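Local coordinates for conserved uncharacterized protein (predicted phosphoesterase COG0622) (Streptococcus pneumoniae, PDB 3CK2) that is uncharacterised but, as a manganese-binding member of the calcineurin-like phosphoesterase superfamily, probably hydrolyses phosphate esters, at residues A[8-13]-A[31-36]; A[53-58]-A[71-76]; A[78-83]-A[106-111]. All blocks are in the same frame, centred on the assembly; numbering follows the deposited sequence.

Contact 1. Residues A[8-13]-A[31-36]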
loop_
_atom_site.group_PDB
_atom_site.type_symbol
_atom_site.label_atom_id
_atom_site.label_comp_id
_atom_site.label_asym_id
_atom_site.label_seq_id
_atom_site.Cartn_x
_atom_site.Cartn_y
_atom_site.Cartn_z
ATOM N N THR A 8 12.060 5.284 1.002
ATOM C CA THR A 8 11.536 4.224 0.176
ATOM C C THR A 8 10.537 3.450 1.034
ATOM O O THR A 8 10.837 3.080 2.171
ATOM C CB THR A 8 12.636 3.274 -0.328
ATOM O OG1 THR A 8 13.571 4.017 -1.098
ATOM C CG2 THR A 8 12.030 2.118 -1.164
ATOM N N ILE A 9 9.338 3.247 0.499
ATOM C CA ILE A 9 8.365 2.396 1.162
ATOM C C ILE A 9 7.963 1.283 0.202
ATOM O O ILE A 9 8.047 1.428 -1.032
ATOM C CB ILE A 9 7.122 3.211 1.707
ATOM C CG1 ILE A 9 6.299 3.814 0.551
ATOM C CG2 ILE A 9 7.576 4.276 2.773
ATOM C CD1 ILE A 9 4.949 4.364 0.987
ATOM N N ILE A 10 7.609 0.157 0.802
ATOM C CA ILE A 10 7.119 -1.041 0.112
ATOM C C ILE A 10 5.687 -1.259 0.571
ATOM O O ILE A 10 5.410 -1.256 1.793
ATOM C CB ILE A 10 8.010 -2.321 0.388
ATOM C CG1 ILE A 10 9.446 -2.119 -0.154
ATOM C CG2 ILE A 10 7.364 -3.585 -0.270
ATOM C CD1 ILE A 10 9.531 -1.940 -1.760
ATOM N N VAL A 11 4.780 -1.377 -0.410
ATOM C CA VAL A 11 3.342 -1.498 -0.174
ATOM C C VAL A 11 2.826 -2.743 -0.892
ATOM O O VAL A 11 3.056 -2.890 -2.098
ATOM C CB VAL A 11 2.584 -0.244 -0.701
ATOM C CG1 VAL A 11 1.113 -0.275 -0.247
ATOM C CG2 VAL A 11 3.287 1.049 -0.238
HETATM N N MSE A 12 2.123 -3.620 -0.168
HETATM C CA MSE A 12 1.408 -4.757 -0.787
HETATM C C MSE A 12 -0.002 -4.882 -0.215
HETATM O O MSE A 12 -0.378 -4.145 0.663
HETATM C CB MSE A 12 2.195 -6.063 -0.609
HETATM C CG MSE A 12 2.325 -6.459 0.838
HETATM SE SE MSE A 12 3.292 -8.120 1.129
HETATM C CE MSE A 12 3.963 -7.672 2.904
ATOM N N SER A 13 -0.787 -5.810 -0.741
ATOM C CA SER A 13 -2.195 -5.918 -0.407
ATOM C C SER A 13 -2.829 -7.120 -1.027
ATOM O O SER A 13 -2.426 -7.567 -2.102
ATOM C CB SER A 13 -2.970 -4.683 -0.899
ATOM O OG SER A 13 -4.251 -4.589 -0.307
ATOM N N GLY A 31 13.925 -3.455 7.513
ATOM C CA GLY A 31 15.240 -2.961 7.926
ATOM C C GLY A 31 16.075 -2.392 6.793
ATOM O O GLY A 31 17.121 -1.816 7.048
ATOM N N LYS A 32 15.616 -2.545 5.547
ATOM C CA LYS A 32 16.333 -1.996 4.386
ATOM C C LYS A 32 15.585 -0.872 3.667
ATOM O O LYS A 32 16.141 -0.250 2.791
ATOM C CB LYS A 32 16.680 -3.110 3.384
ATOM C CG LYS A 32 17.575 -4.200 3.971
ATOM C CD LYS A 32 17.921 -5.274 2.921
ATOM C CE LYS A 32 19.116 -6.146 3.341
ATOM N NZ LYS A 32 19.752 -6.902 2.204
ATOM N N VAL A 33 14.328 -0.640 4.019
ATOM C CA VAL A 33 13.548 0.482 3.501
ATOM C C VAL A 33 12.968 1.186 4.734
ATOM O O VAL A 33 13.052 0.654 5.864
ATOM C CB VAL A 33 12.421 -0.010 2.522
ATOM C CG1 VAL A 33 13.024 -0.638 1.293
ATOM C CG2 VAL A 33 11.494 -0.985 3.200
ATOM N N ASP A 34 12.368 2.361 4.554
ATOM C CA ASP A 34 11.798 3.078 5.706
ATOM C C ASP A 34 10.533 2.451 6.313
ATOM O O ASP A 34 10.312 2.579 7.495
ATOM C CB ASP A 34 11.552 4.540 5.347
ATOM C CG ASP A 34 12.816 5.238 4.967
ATOM O OD1 ASP A 34 13.398 5.930 5.829
ATOM O OD2 ASP A 34 13.268 5.025 3.836
ATOM N N ALA A 35 9.719 1.760 5.516
ATOM C CA ALA A 35 8.506 1.128 6.020
ATOM C C ALA A 35 7.998 0.143 4.992
ATOM O O ALA A 35 8.240 0.304 3.797
ATOM C CB ALA A 35 7.422 2.187 6.340
ATOM N N VAL A 36 7.303 -0.895 5.489
ATOM C CA VAL A 36 6.648 -1.889 4.679
ATOM C C VAL A 36 5.190 -1.916 5.079
ATOM O O VAL A 36 4.885 -2.052 6.256
ATOM C CB VAL A 36 7.320 -3.294 4.803
ATOM C CG1 VAL A 36 6.575 -4.344 3.926
ATOM C CG2 VAL A 36 8.791 -3.212 4.404
#

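Contact 2. Residues A[53-58]-A[71-76]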
loop_
_atom_site.group_PDB
_atom_site.type_symbol
_atom_site.label_atom_id
_atom_site.label_comp_id
_atom_site.label_asym_id
_atom_site.label_seq_id
_atom_site.Cartn_x
_atom_site.Cartn_y
_atom_site.Cartn_z
ATOM N N GLY A 53 7.722 -5.705 11.583
ATOM C CA GLY A 53 8.279 -4.744 10.633
ATOM C C GLY A 53 7.276 -4.162 9.624
ATOM O O GLY A 53 7.625 -3.228 8.877
ATOM N N ILE A 54 6.035 -4.681 9.620
ATOM C CA ILE A 54 5.034 -4.323 8.612
ATOM C C ILE A 54 3.862 -3.557 9.222
ATOM O O ILE A 54 3.387 -3.935 10.281
ATOM C CB ILE A 54 4.473 -5.586 7.872
ATOM C CG1 ILE A 54 5.604 -6.363 7.182
ATOM C CG2 ILE A 54 3.383 -5.176 6.865
ATOM C CD1 ILE A 54 5.130 -7.651 6.550
ATOM N N ARG A 55 3.393 -2.502 8.540
ATOM C CA ARG A 55 2.173 -1.802 8.948
ATOM C C ARG A 55 0.978 -2.359 8.208
ATOM O O ARG A 55 0.894 -2.213 6.995
ATOM C CB ARG A 55 2.269 -0.295 8.687
ATOM C CG ARG A 55 3.449 0.383 9.335
ATOM C CD ARG A 55 3.196 0.575 10.807
ATOM N NE ARG A 55 2.481 1.814 11.104
ATOM C CZ ARG A 55 2.002 2.138 12.302
ATOM N NH1 ARG A 55 2.120 1.310 13.329
ATOM N NH2 ARG A 55 1.385 3.298 12.464
ATOM N N VAL A 56 0.041 -2.969 8.934
ATOM C CA VAL A 56 -1.081 -3.729 8.297
ATOM C C VAL A 56 -2.453 -3.276 8.801
ATOM O O VAL A 56 -2.657 -2.996 9.981
ATOM C CB VAL A 56 -0.878 -5.304 8.445
ATOM C CG1 VAL A 56 -0.721 -5.721 9.907
ATOM C CG2 VAL A 56 -1.979 -6.122 7.716
ATOM N N VAL A 57 -3.388 -3.172 7.873
ATOM C CA VAL A 57 -4.787 -2.760 8.200
ATOM C C VAL A 57 -5.774 -3.906 7.868
ATOM O O VAL A 57 -5.415 -4.898 7.213
ATOM C CB VAL A 57 -5.187 -1.418 7.509
ATOM C CG1 VAL A 57 -4.425 -0.278 8.172
ATOM C CG2 VAL A 57 -4.948 -1.503 5.982
ATOM N N LYS A 58 -7.000 -3.770 8.369
ATOM C CA LYS A 58 -8.005 -4.789 8.188
ATOM C C LYS A 58 -8.734 -4.707 6.840
ATOM O O LYS A 58 -9.275 -3.663 6.494
ATOM C CB LYS A 58 -9.050 -4.699 9.289
ATOM C CG LYS A 58 -10.029 -5.912 9.336
ATOM C CD LYS A 58 -11.339 -5.487 10.070
ATOM C CE LYS A 58 -12.369 -6.647 10.188
ATOM N NZ LYS A 58 -12.813 -7.171 8.897
ATOM N N LEU A 71 -4.760 3.261 9.682
ATOM C CA LEU A 71 -3.455 3.423 10.340
ATOM C C LEU A 71 -2.793 4.662 9.765
ATOM O O LEU A 71 -2.759 4.856 8.534
ATOM C CB LEU A 71 -2.602 2.170 10.126
ATOM C CG LEU A 71 -1.558 1.704 11.121
ATOM C CD1 LEU A 71 -2.075 1.672 12.564
ATOM C CD2 LEU A 71 -1.025 0.300 10.639
ATOM N N VAL A 72 -2.307 5.510 10.675
ATOM C CA VAL A 72 -1.498 6.681 10.337
ATOM C C VAL A 72 -0.042 6.393 10.689
ATOM O O VAL A 72 0.270 6.026 11.811
ATOM C CB VAL A 72 -2.003 7.970 11.106
ATOM C CG1 VAL A 72 -1.120 9.169 10.794
ATOM C CG2 VAL A 72 -3.461 8.262 10.747
ATOM N N THR A 73 0.829 6.563 9.722
ATOM C CA THR A 73 2.238 6.337 9.886
ATOM C C THR A 73 2.968 7.612 9.483
ATOM O O THR A 73 2.906 8.037 8.366
ATOM C CB THR A 73 2.713 5.157 9.060
ATOM O OG1 THR A 73 2.007 3.994 9.443
ATOM C CG2 THR A 73 4.116 4.893 9.312
ATOM N N GLU A 74 3.619 8.249 10.430
ATOM C CA GLU A 74 4.323 9.473 10.139
ATOM C C GLU A 74 5.746 9.096 9.965
ATOM O O GLU A 74 6.347 8.520 10.832
ATOM C CB GLU A 74 4.139 10.520 11.213
ATOM C CG GLU A 74 2.753 10.551 11.756
ATOM C CD GLU A 74 2.140 11.915 11.811
ATOM O OE1 GLU A 74 1.027 12.017 12.322
ATOM O OE2 GLU A 74 2.754 12.880 11.355
ATOM N N LEU A 75 6.261 9.381 8.793
ATOM C CA LEU A 75 7.570 8.943 8.441
ATOM C C LEU A 75 8.330 10.198 8.174
ATOM O O LEU A 75 8.150 10.820 7.149
ATOM C CB LEU A 75 7.476 8.082 7.193
ATOM C CG LEU A 75 8.255 6.801 7.094
ATOM C CD1 LEU A 75 8.009 5.921 8.207
ATOM C CD2 LEU A 75 7.913 6.125 5.850
ATOM N N GLY A 76 9.150 10.596 9.132
ATOM C CA GLY A 76 9.733 11.912 9.117
ATOM C C GLY A 76 8.687 12.938 8.798
ATOM O O GLY A 76 7.700 13.060 9.471
#

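Contact 3. Residues A[78-83]-A[106-111]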
loop_
_atom_site.group_PDB
_atom_site.type_symbol
_atom_site.label_atom_id
_atom_site.label_comp_id
_atom_site.label_asym_id
_atom_site.label_seq_id
_atom_site.Cartn_x
_atom_site.Cartn_y
_atom_site.Cartn_z
ATOM N N THR A 78 6.829 12.891 6.145
ATOM C CA THR A 78 5.826 12.259 5.298
ATOM C C THR A 78 4.725 11.561 6.095
ATOM O O THR A 78 4.968 10.533 6.715
ATOM C CB THR A 78 6.492 11.220 4.412
ATOM O OG1 THR A 78 7.521 11.861 3.663
ATOM C CG2 THR A 78 5.470 10.549 3.462
ATOM N N LYS A 79 3.511 12.110 6.057
ATOM C CA LYS A 79 2.341 11.486 6.681
ATOM C C LYS A 79 1.606 10.564 5.690
ATOM O O LYS A 79 1.039 11.014 4.672
ATOM C CB LYS A 79 1.385 12.542 7.195
ATOM C CG LYS A 79 0.139 11.983 7.870
ATOM C CD LYS A 79 -0.657 13.116 8.532
ATOM C CE LYS A 79 -1.837 12.596 9.313
ATOM N NZ LYS A 79 -2.484 13.668 10.086
ATOM N N ILE A 80 1.622 9.276 6.024
ATOM C CA ILE A 80 1.037 8.240 5.245
ATOM C C ILE A 80 -0.226 7.803 6.025
ATOM O O ILE A 80 -0.186 7.611 7.246
ATOM C CB ILE A 80 2.058 7.062 5.083
ATOM C CG1 ILE A 80 3.340 7.597 4.400
ATOM C CG2 ILE A 80 1.429 5.871 4.340
ATOM C CD1 ILE A 80 4.564 6.662 4.386
ATOM N N ILE A 81 -1.349 7.702 5.311
ATOM C CA ILE A 81 -2.567 7.120 5.847
ATOM C C ILE A 81 -2.851 5.874 5.005
ATOM O O ILE A 81 -2.413 5.765 3.874
ATOM C CB ILE A 81 -3.758 8.139 5.945
ATOM C CG1 ILE A 81 -4.364 8.489 4.577
ATOM C CG2 ILE A 81 -3.307 9.441 6.667
ATOM C CD1 ILE A 81 -5.601 9.427 4.685
ATOM N N GLN A 82 -3.566 4.940 5.604
ATOM C CA GLN A 82 -3.667 3.589 5.122
ATOM C C GLN A 82 -4.989 2.986 5.564
ATOM O O GLN A 82 -5.350 3.028 6.747
ATOM C CB GLN A 82 -2.531 2.792 5.738
ATOM C CG GLN A 82 -2.357 1.421 5.225
ATOM C CD GLN A 82 -1.340 0.628 6.002
ATOM O OE1 GLN A 82 -0.842 1.068 7.059
ATOM N NE2 GLN A 82 -1.043 -0.568 5.507
ATOM N N THR A 83 -5.696 2.402 4.615
ATOM C CA THR A 83 -6.963 1.725 4.896
ATOM C C THR A 83 -7.168 0.689 3.817
ATOM O O THR A 83 -6.527 0.765 2.771
ATOM C CB THR A 83 -8.155 2.754 4.986
ATOM O OG1 THR A 83 -9.268 2.146 5.625
ATOM C CG2 THR A 83 -8.588 3.280 3.627
ATOM N N ALA A 106 -2.671 14.173 4.471
ATOM C CA ALA A 106 -1.701 13.107 4.206
ATOM C C ALA A 106 -0.782 13.479 3.021
ATOM O O ALA A 106 -1.211 14.171 2.102
ATOM C CB ALA A 106 -2.445 11.779 3.933
ATOM N N ALA A 107 0.471 13.032 3.044
ATOM C CA ALA A 107 1.302 13.051 1.837
ATOM C C ALA A 107 0.851 11.913 0.884
ATOM O O ALA A 107 0.810 12.070 -0.353
ATOM C CB ALA A 107 2.809 12.909 2.197
ATOM N N ILE A 108 0.522 10.771 1.490
ATOM C CA ILE A 108 0.242 9.534 0.781
ATOM C C ILE A 108 -0.942 8.825 1.446
ATOM O O ILE A 108 -1.043 8.775 2.666
ATOM C CB ILE A 108 1.464 8.569 0.765
ATOM C CG1 ILE A 108 2.697 9.254 0.128
ATOM C CG2 ILE A 108 1.083 7.213 0.028
ATOM C CD1 ILE A 108 4.013 8.443 0.240
ATOM N N CYS A 109 -1.837 8.312 0.618
ATOM C CA CYS A 109 -3.003 7.550 1.042
ATOM C C CYS A 109 -2.947 6.157 0.387
ATOM O O CYS A 109 -2.988 6.017 -0.812
ATOM C CB CYS A 109 -4.269 8.295 0.642
ATOM S SG CYS A 109 -5.812 7.420 1.069
ATOM N N LEU A 110 -2.800 5.139 1.214
ATOM C CA LEU A 110 -2.603 3.773 0.777
ATOM C C LEU A 110 -3.900 3.020 0.969
ATOM O O LEU A 110 -4.504 3.107 2.021
ATOM C CB LEU A 110 -1.512 3.107 1.623
ATOM C CG LEU A 110 -0.100 3.678 1.507
ATOM C CD1 LEU A 110 0.855 2.900 2.457
ATOM C CD2 LEU A 110 0.402 3.646 0.028
ATOM N N TYR A 111 -4.318 2.289 -0.062
ATOM C CA TYR A 111 -5.552 1.500 -0.018
ATOM C C TYR A 111 -5.370 0.131 -0.778
ATOM O O TYR A 111 -4.365 -0.093 -1.462
ATOM C CB TYR A 111 -6.772 2.359 -0.493
ATOM C CG TYR A 111 -6.817 2.676 -1.956
ATOM C CD1 TYR A 111 -7.635 1.962 -2.810
ATOM C CD2 TYR A 111 -6.063 3.704 -2.495
ATOM C CE1 TYR A 111 -7.672 2.235 -4.183
ATOM C CE2 TYR A 111 -6.082 3.973 -3.894
ATOM C CZ TYR A 111 -6.889 3.230 -4.719
ATOM O OH TYR A 111 -6.939 3.488 -6.083
#

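Contact 1. Residues A[8-13]-A[31-36]
Thr8 and Val33 meet methyl to methyl, Thr8 CG2 lying 3.8 Å from Val33 CG1, with the two side chains crossing at about a right angle. That methyl of Thr8 is anti to its backbone N (OG1 at chi1 -60°), which brings it against Val33 CG1. Ile10 crosses Val33 in the same perpendicular manner: Ile10 CG1 is 4.1 Å from both Val33 CG1 and Val33 CG2, so one methylene rests against both branches of the valine. Val36 closes the row with CG2 near Ile10 CB, while its CG1 only grazes the selenomethionine methyl, CE of Met12. On the other face Ile9 CG2 lies 4.1 Å from Ala35 CB.

Asp34 holds Thr8 by two bonds. Asp34 OD2 receives Thr8 N at 3.1 Å from the anti side, 34° out of the carboxylate plane, and Asp34 N donates to Thr8 O at 2.9 Å. Farther on, Ile10 N reaches Ala35 O at 3.1 Å in a straight bond (166° at the hydrogen), and Ile10 lies in parallel register with Val36.

These strands bracket helix 19-29 in a beta-alpha-beta unit. Val25 and Tyr29 of that helix cover Ile10, Leu75 packs on Ile9 and Ala35, and strand 145-150 pairs with the other edge of strand 7-12.

Contact 2. Residues A[53-58]-A[71-76]
Arg55 reaches Thr73 tip to tip and holds its hydroxyl oxygen with two nitrogens, side-on. The bond from Arg55 NE to Thr73 OG1 is the shorter, at 2.8 Å and 162° at the hydrogen; Arg55 NH2 reaches the same OG1 at 3.2 Å and a more bent 136°. In both the oxygen sits almost exactly in the guanidinium plane, so the pair fixes the rotation of the flat group. A third, weak bond runs from Arg55 NH2 to Val72 O at 3.0 Å.

Leu71 comes over one face of the guanidinium, its CG 3.6 Å above the plane and offset toward the rim, and the two side chains cross at about a right angle. Leu71 CD2 is 3.7 Å from the strand carbonyl Val56 O, and Leu71 CB is 3.6 Å from the side-chain atom Val57 CG1, just past the strand. The arginine chain is bent at chi2 and chi3, which place CD and NE, and NE ends beside Thr73 OG1.

Outward from this shell, the backbone of Arg55 pairs with Val36 and His38 of strand 35-38, and its O accepts from Gln82 NE2. The backbone of Leu71 bonds to Gln82, and Phe37 touches both Arg55 and Thr73. The short strand segments are 8.6 Å apart at 148°, too far for backbone pairing, and lie in different sheets.

The join is made mainly by side chains. With two N-H groups directed at OG1, the hydroxyl oxygen acts as acceptor, and the positive guanidinium probably polarises it while leucine carbon shields one face.

Contact 3. Residues A[78-83]-A[106-111]
Ala106 begins the return to strand 78-83, its CB lying 3.7 Å from Ile81 CG2, and the segment completes a beta-alpha-beta crossover in which strand 78-83, helix 95-103 and strand 108-110 follow in turn. The two strands run parallel, with segment axes 4.6 Å apart and 19° between their directions. Ala107 donates its N to Lys79 O at 2.7 Å, and its CB meets Thr78 CG2. Ile108 N reaches that same Lys79 O, which thus takes two donors. Ile108 O in turn receives Ile81 N in a nearly straight bond, and Ile108 CD1 touches Thr78 CG2 obliquely.

Cys109 shares a face with Ile81, across the sheet from Ile80 and Ile108. Its SG, anti to the backbone N (chi1 178°), is in contact with Ile81 CG1 and CD1, while Trp100 and Ala101 of helix 95-103 cover Ile81 from outside the pair. Leu110 returns to the face of Ile80 and Gln82: its CD1 packs on Ile80 CG2 at 3.6 Å, and its CB is near Gln82 CG. Phe37 of the facing sheet touches all three. The extended Gln82 chain ends in an amide whose NE2 bonds to Arg55 O and Asn39 OD1. Leu110 N donates to Ile81 O at 2.8 Å, and Leu110 O accepts Thr83 N at 2.9 Å.

Tyr111 directs its ring away from strand 78-83, toward Phe94. Its CB and CA stay close to Thr83 O; Tyr111 CA lies 3.0 Å from Thr83 O in a CA-H...O contact of 170°.

In the fold
Contacts 1 and 3 each join the parallel strands of a beta-alpha-beta unit, but in different sheets; contact 2 spans the two sheets through strands 54-56 and 70-75. Contact 3 is buried and rests on backbone bonds with apolar packing. Contact 1 is partly buried, with a carboxylate bond at its exposed end, and contact 2 is a surface join made mainly by arginine. Strand 54-56 extends the sheet of contact 1 (Val36 O to Arg55 N, 2.8 Å), and strand 70-75 that of contact 3 (Thr73 N to Ile80 O, 2.9 Å). Between the sheets, Ile9 meets Leu75 and Ile80, and Val11 meets Leu110, as in the two-sheet sandwich of calcineurin-like phosphoesterases.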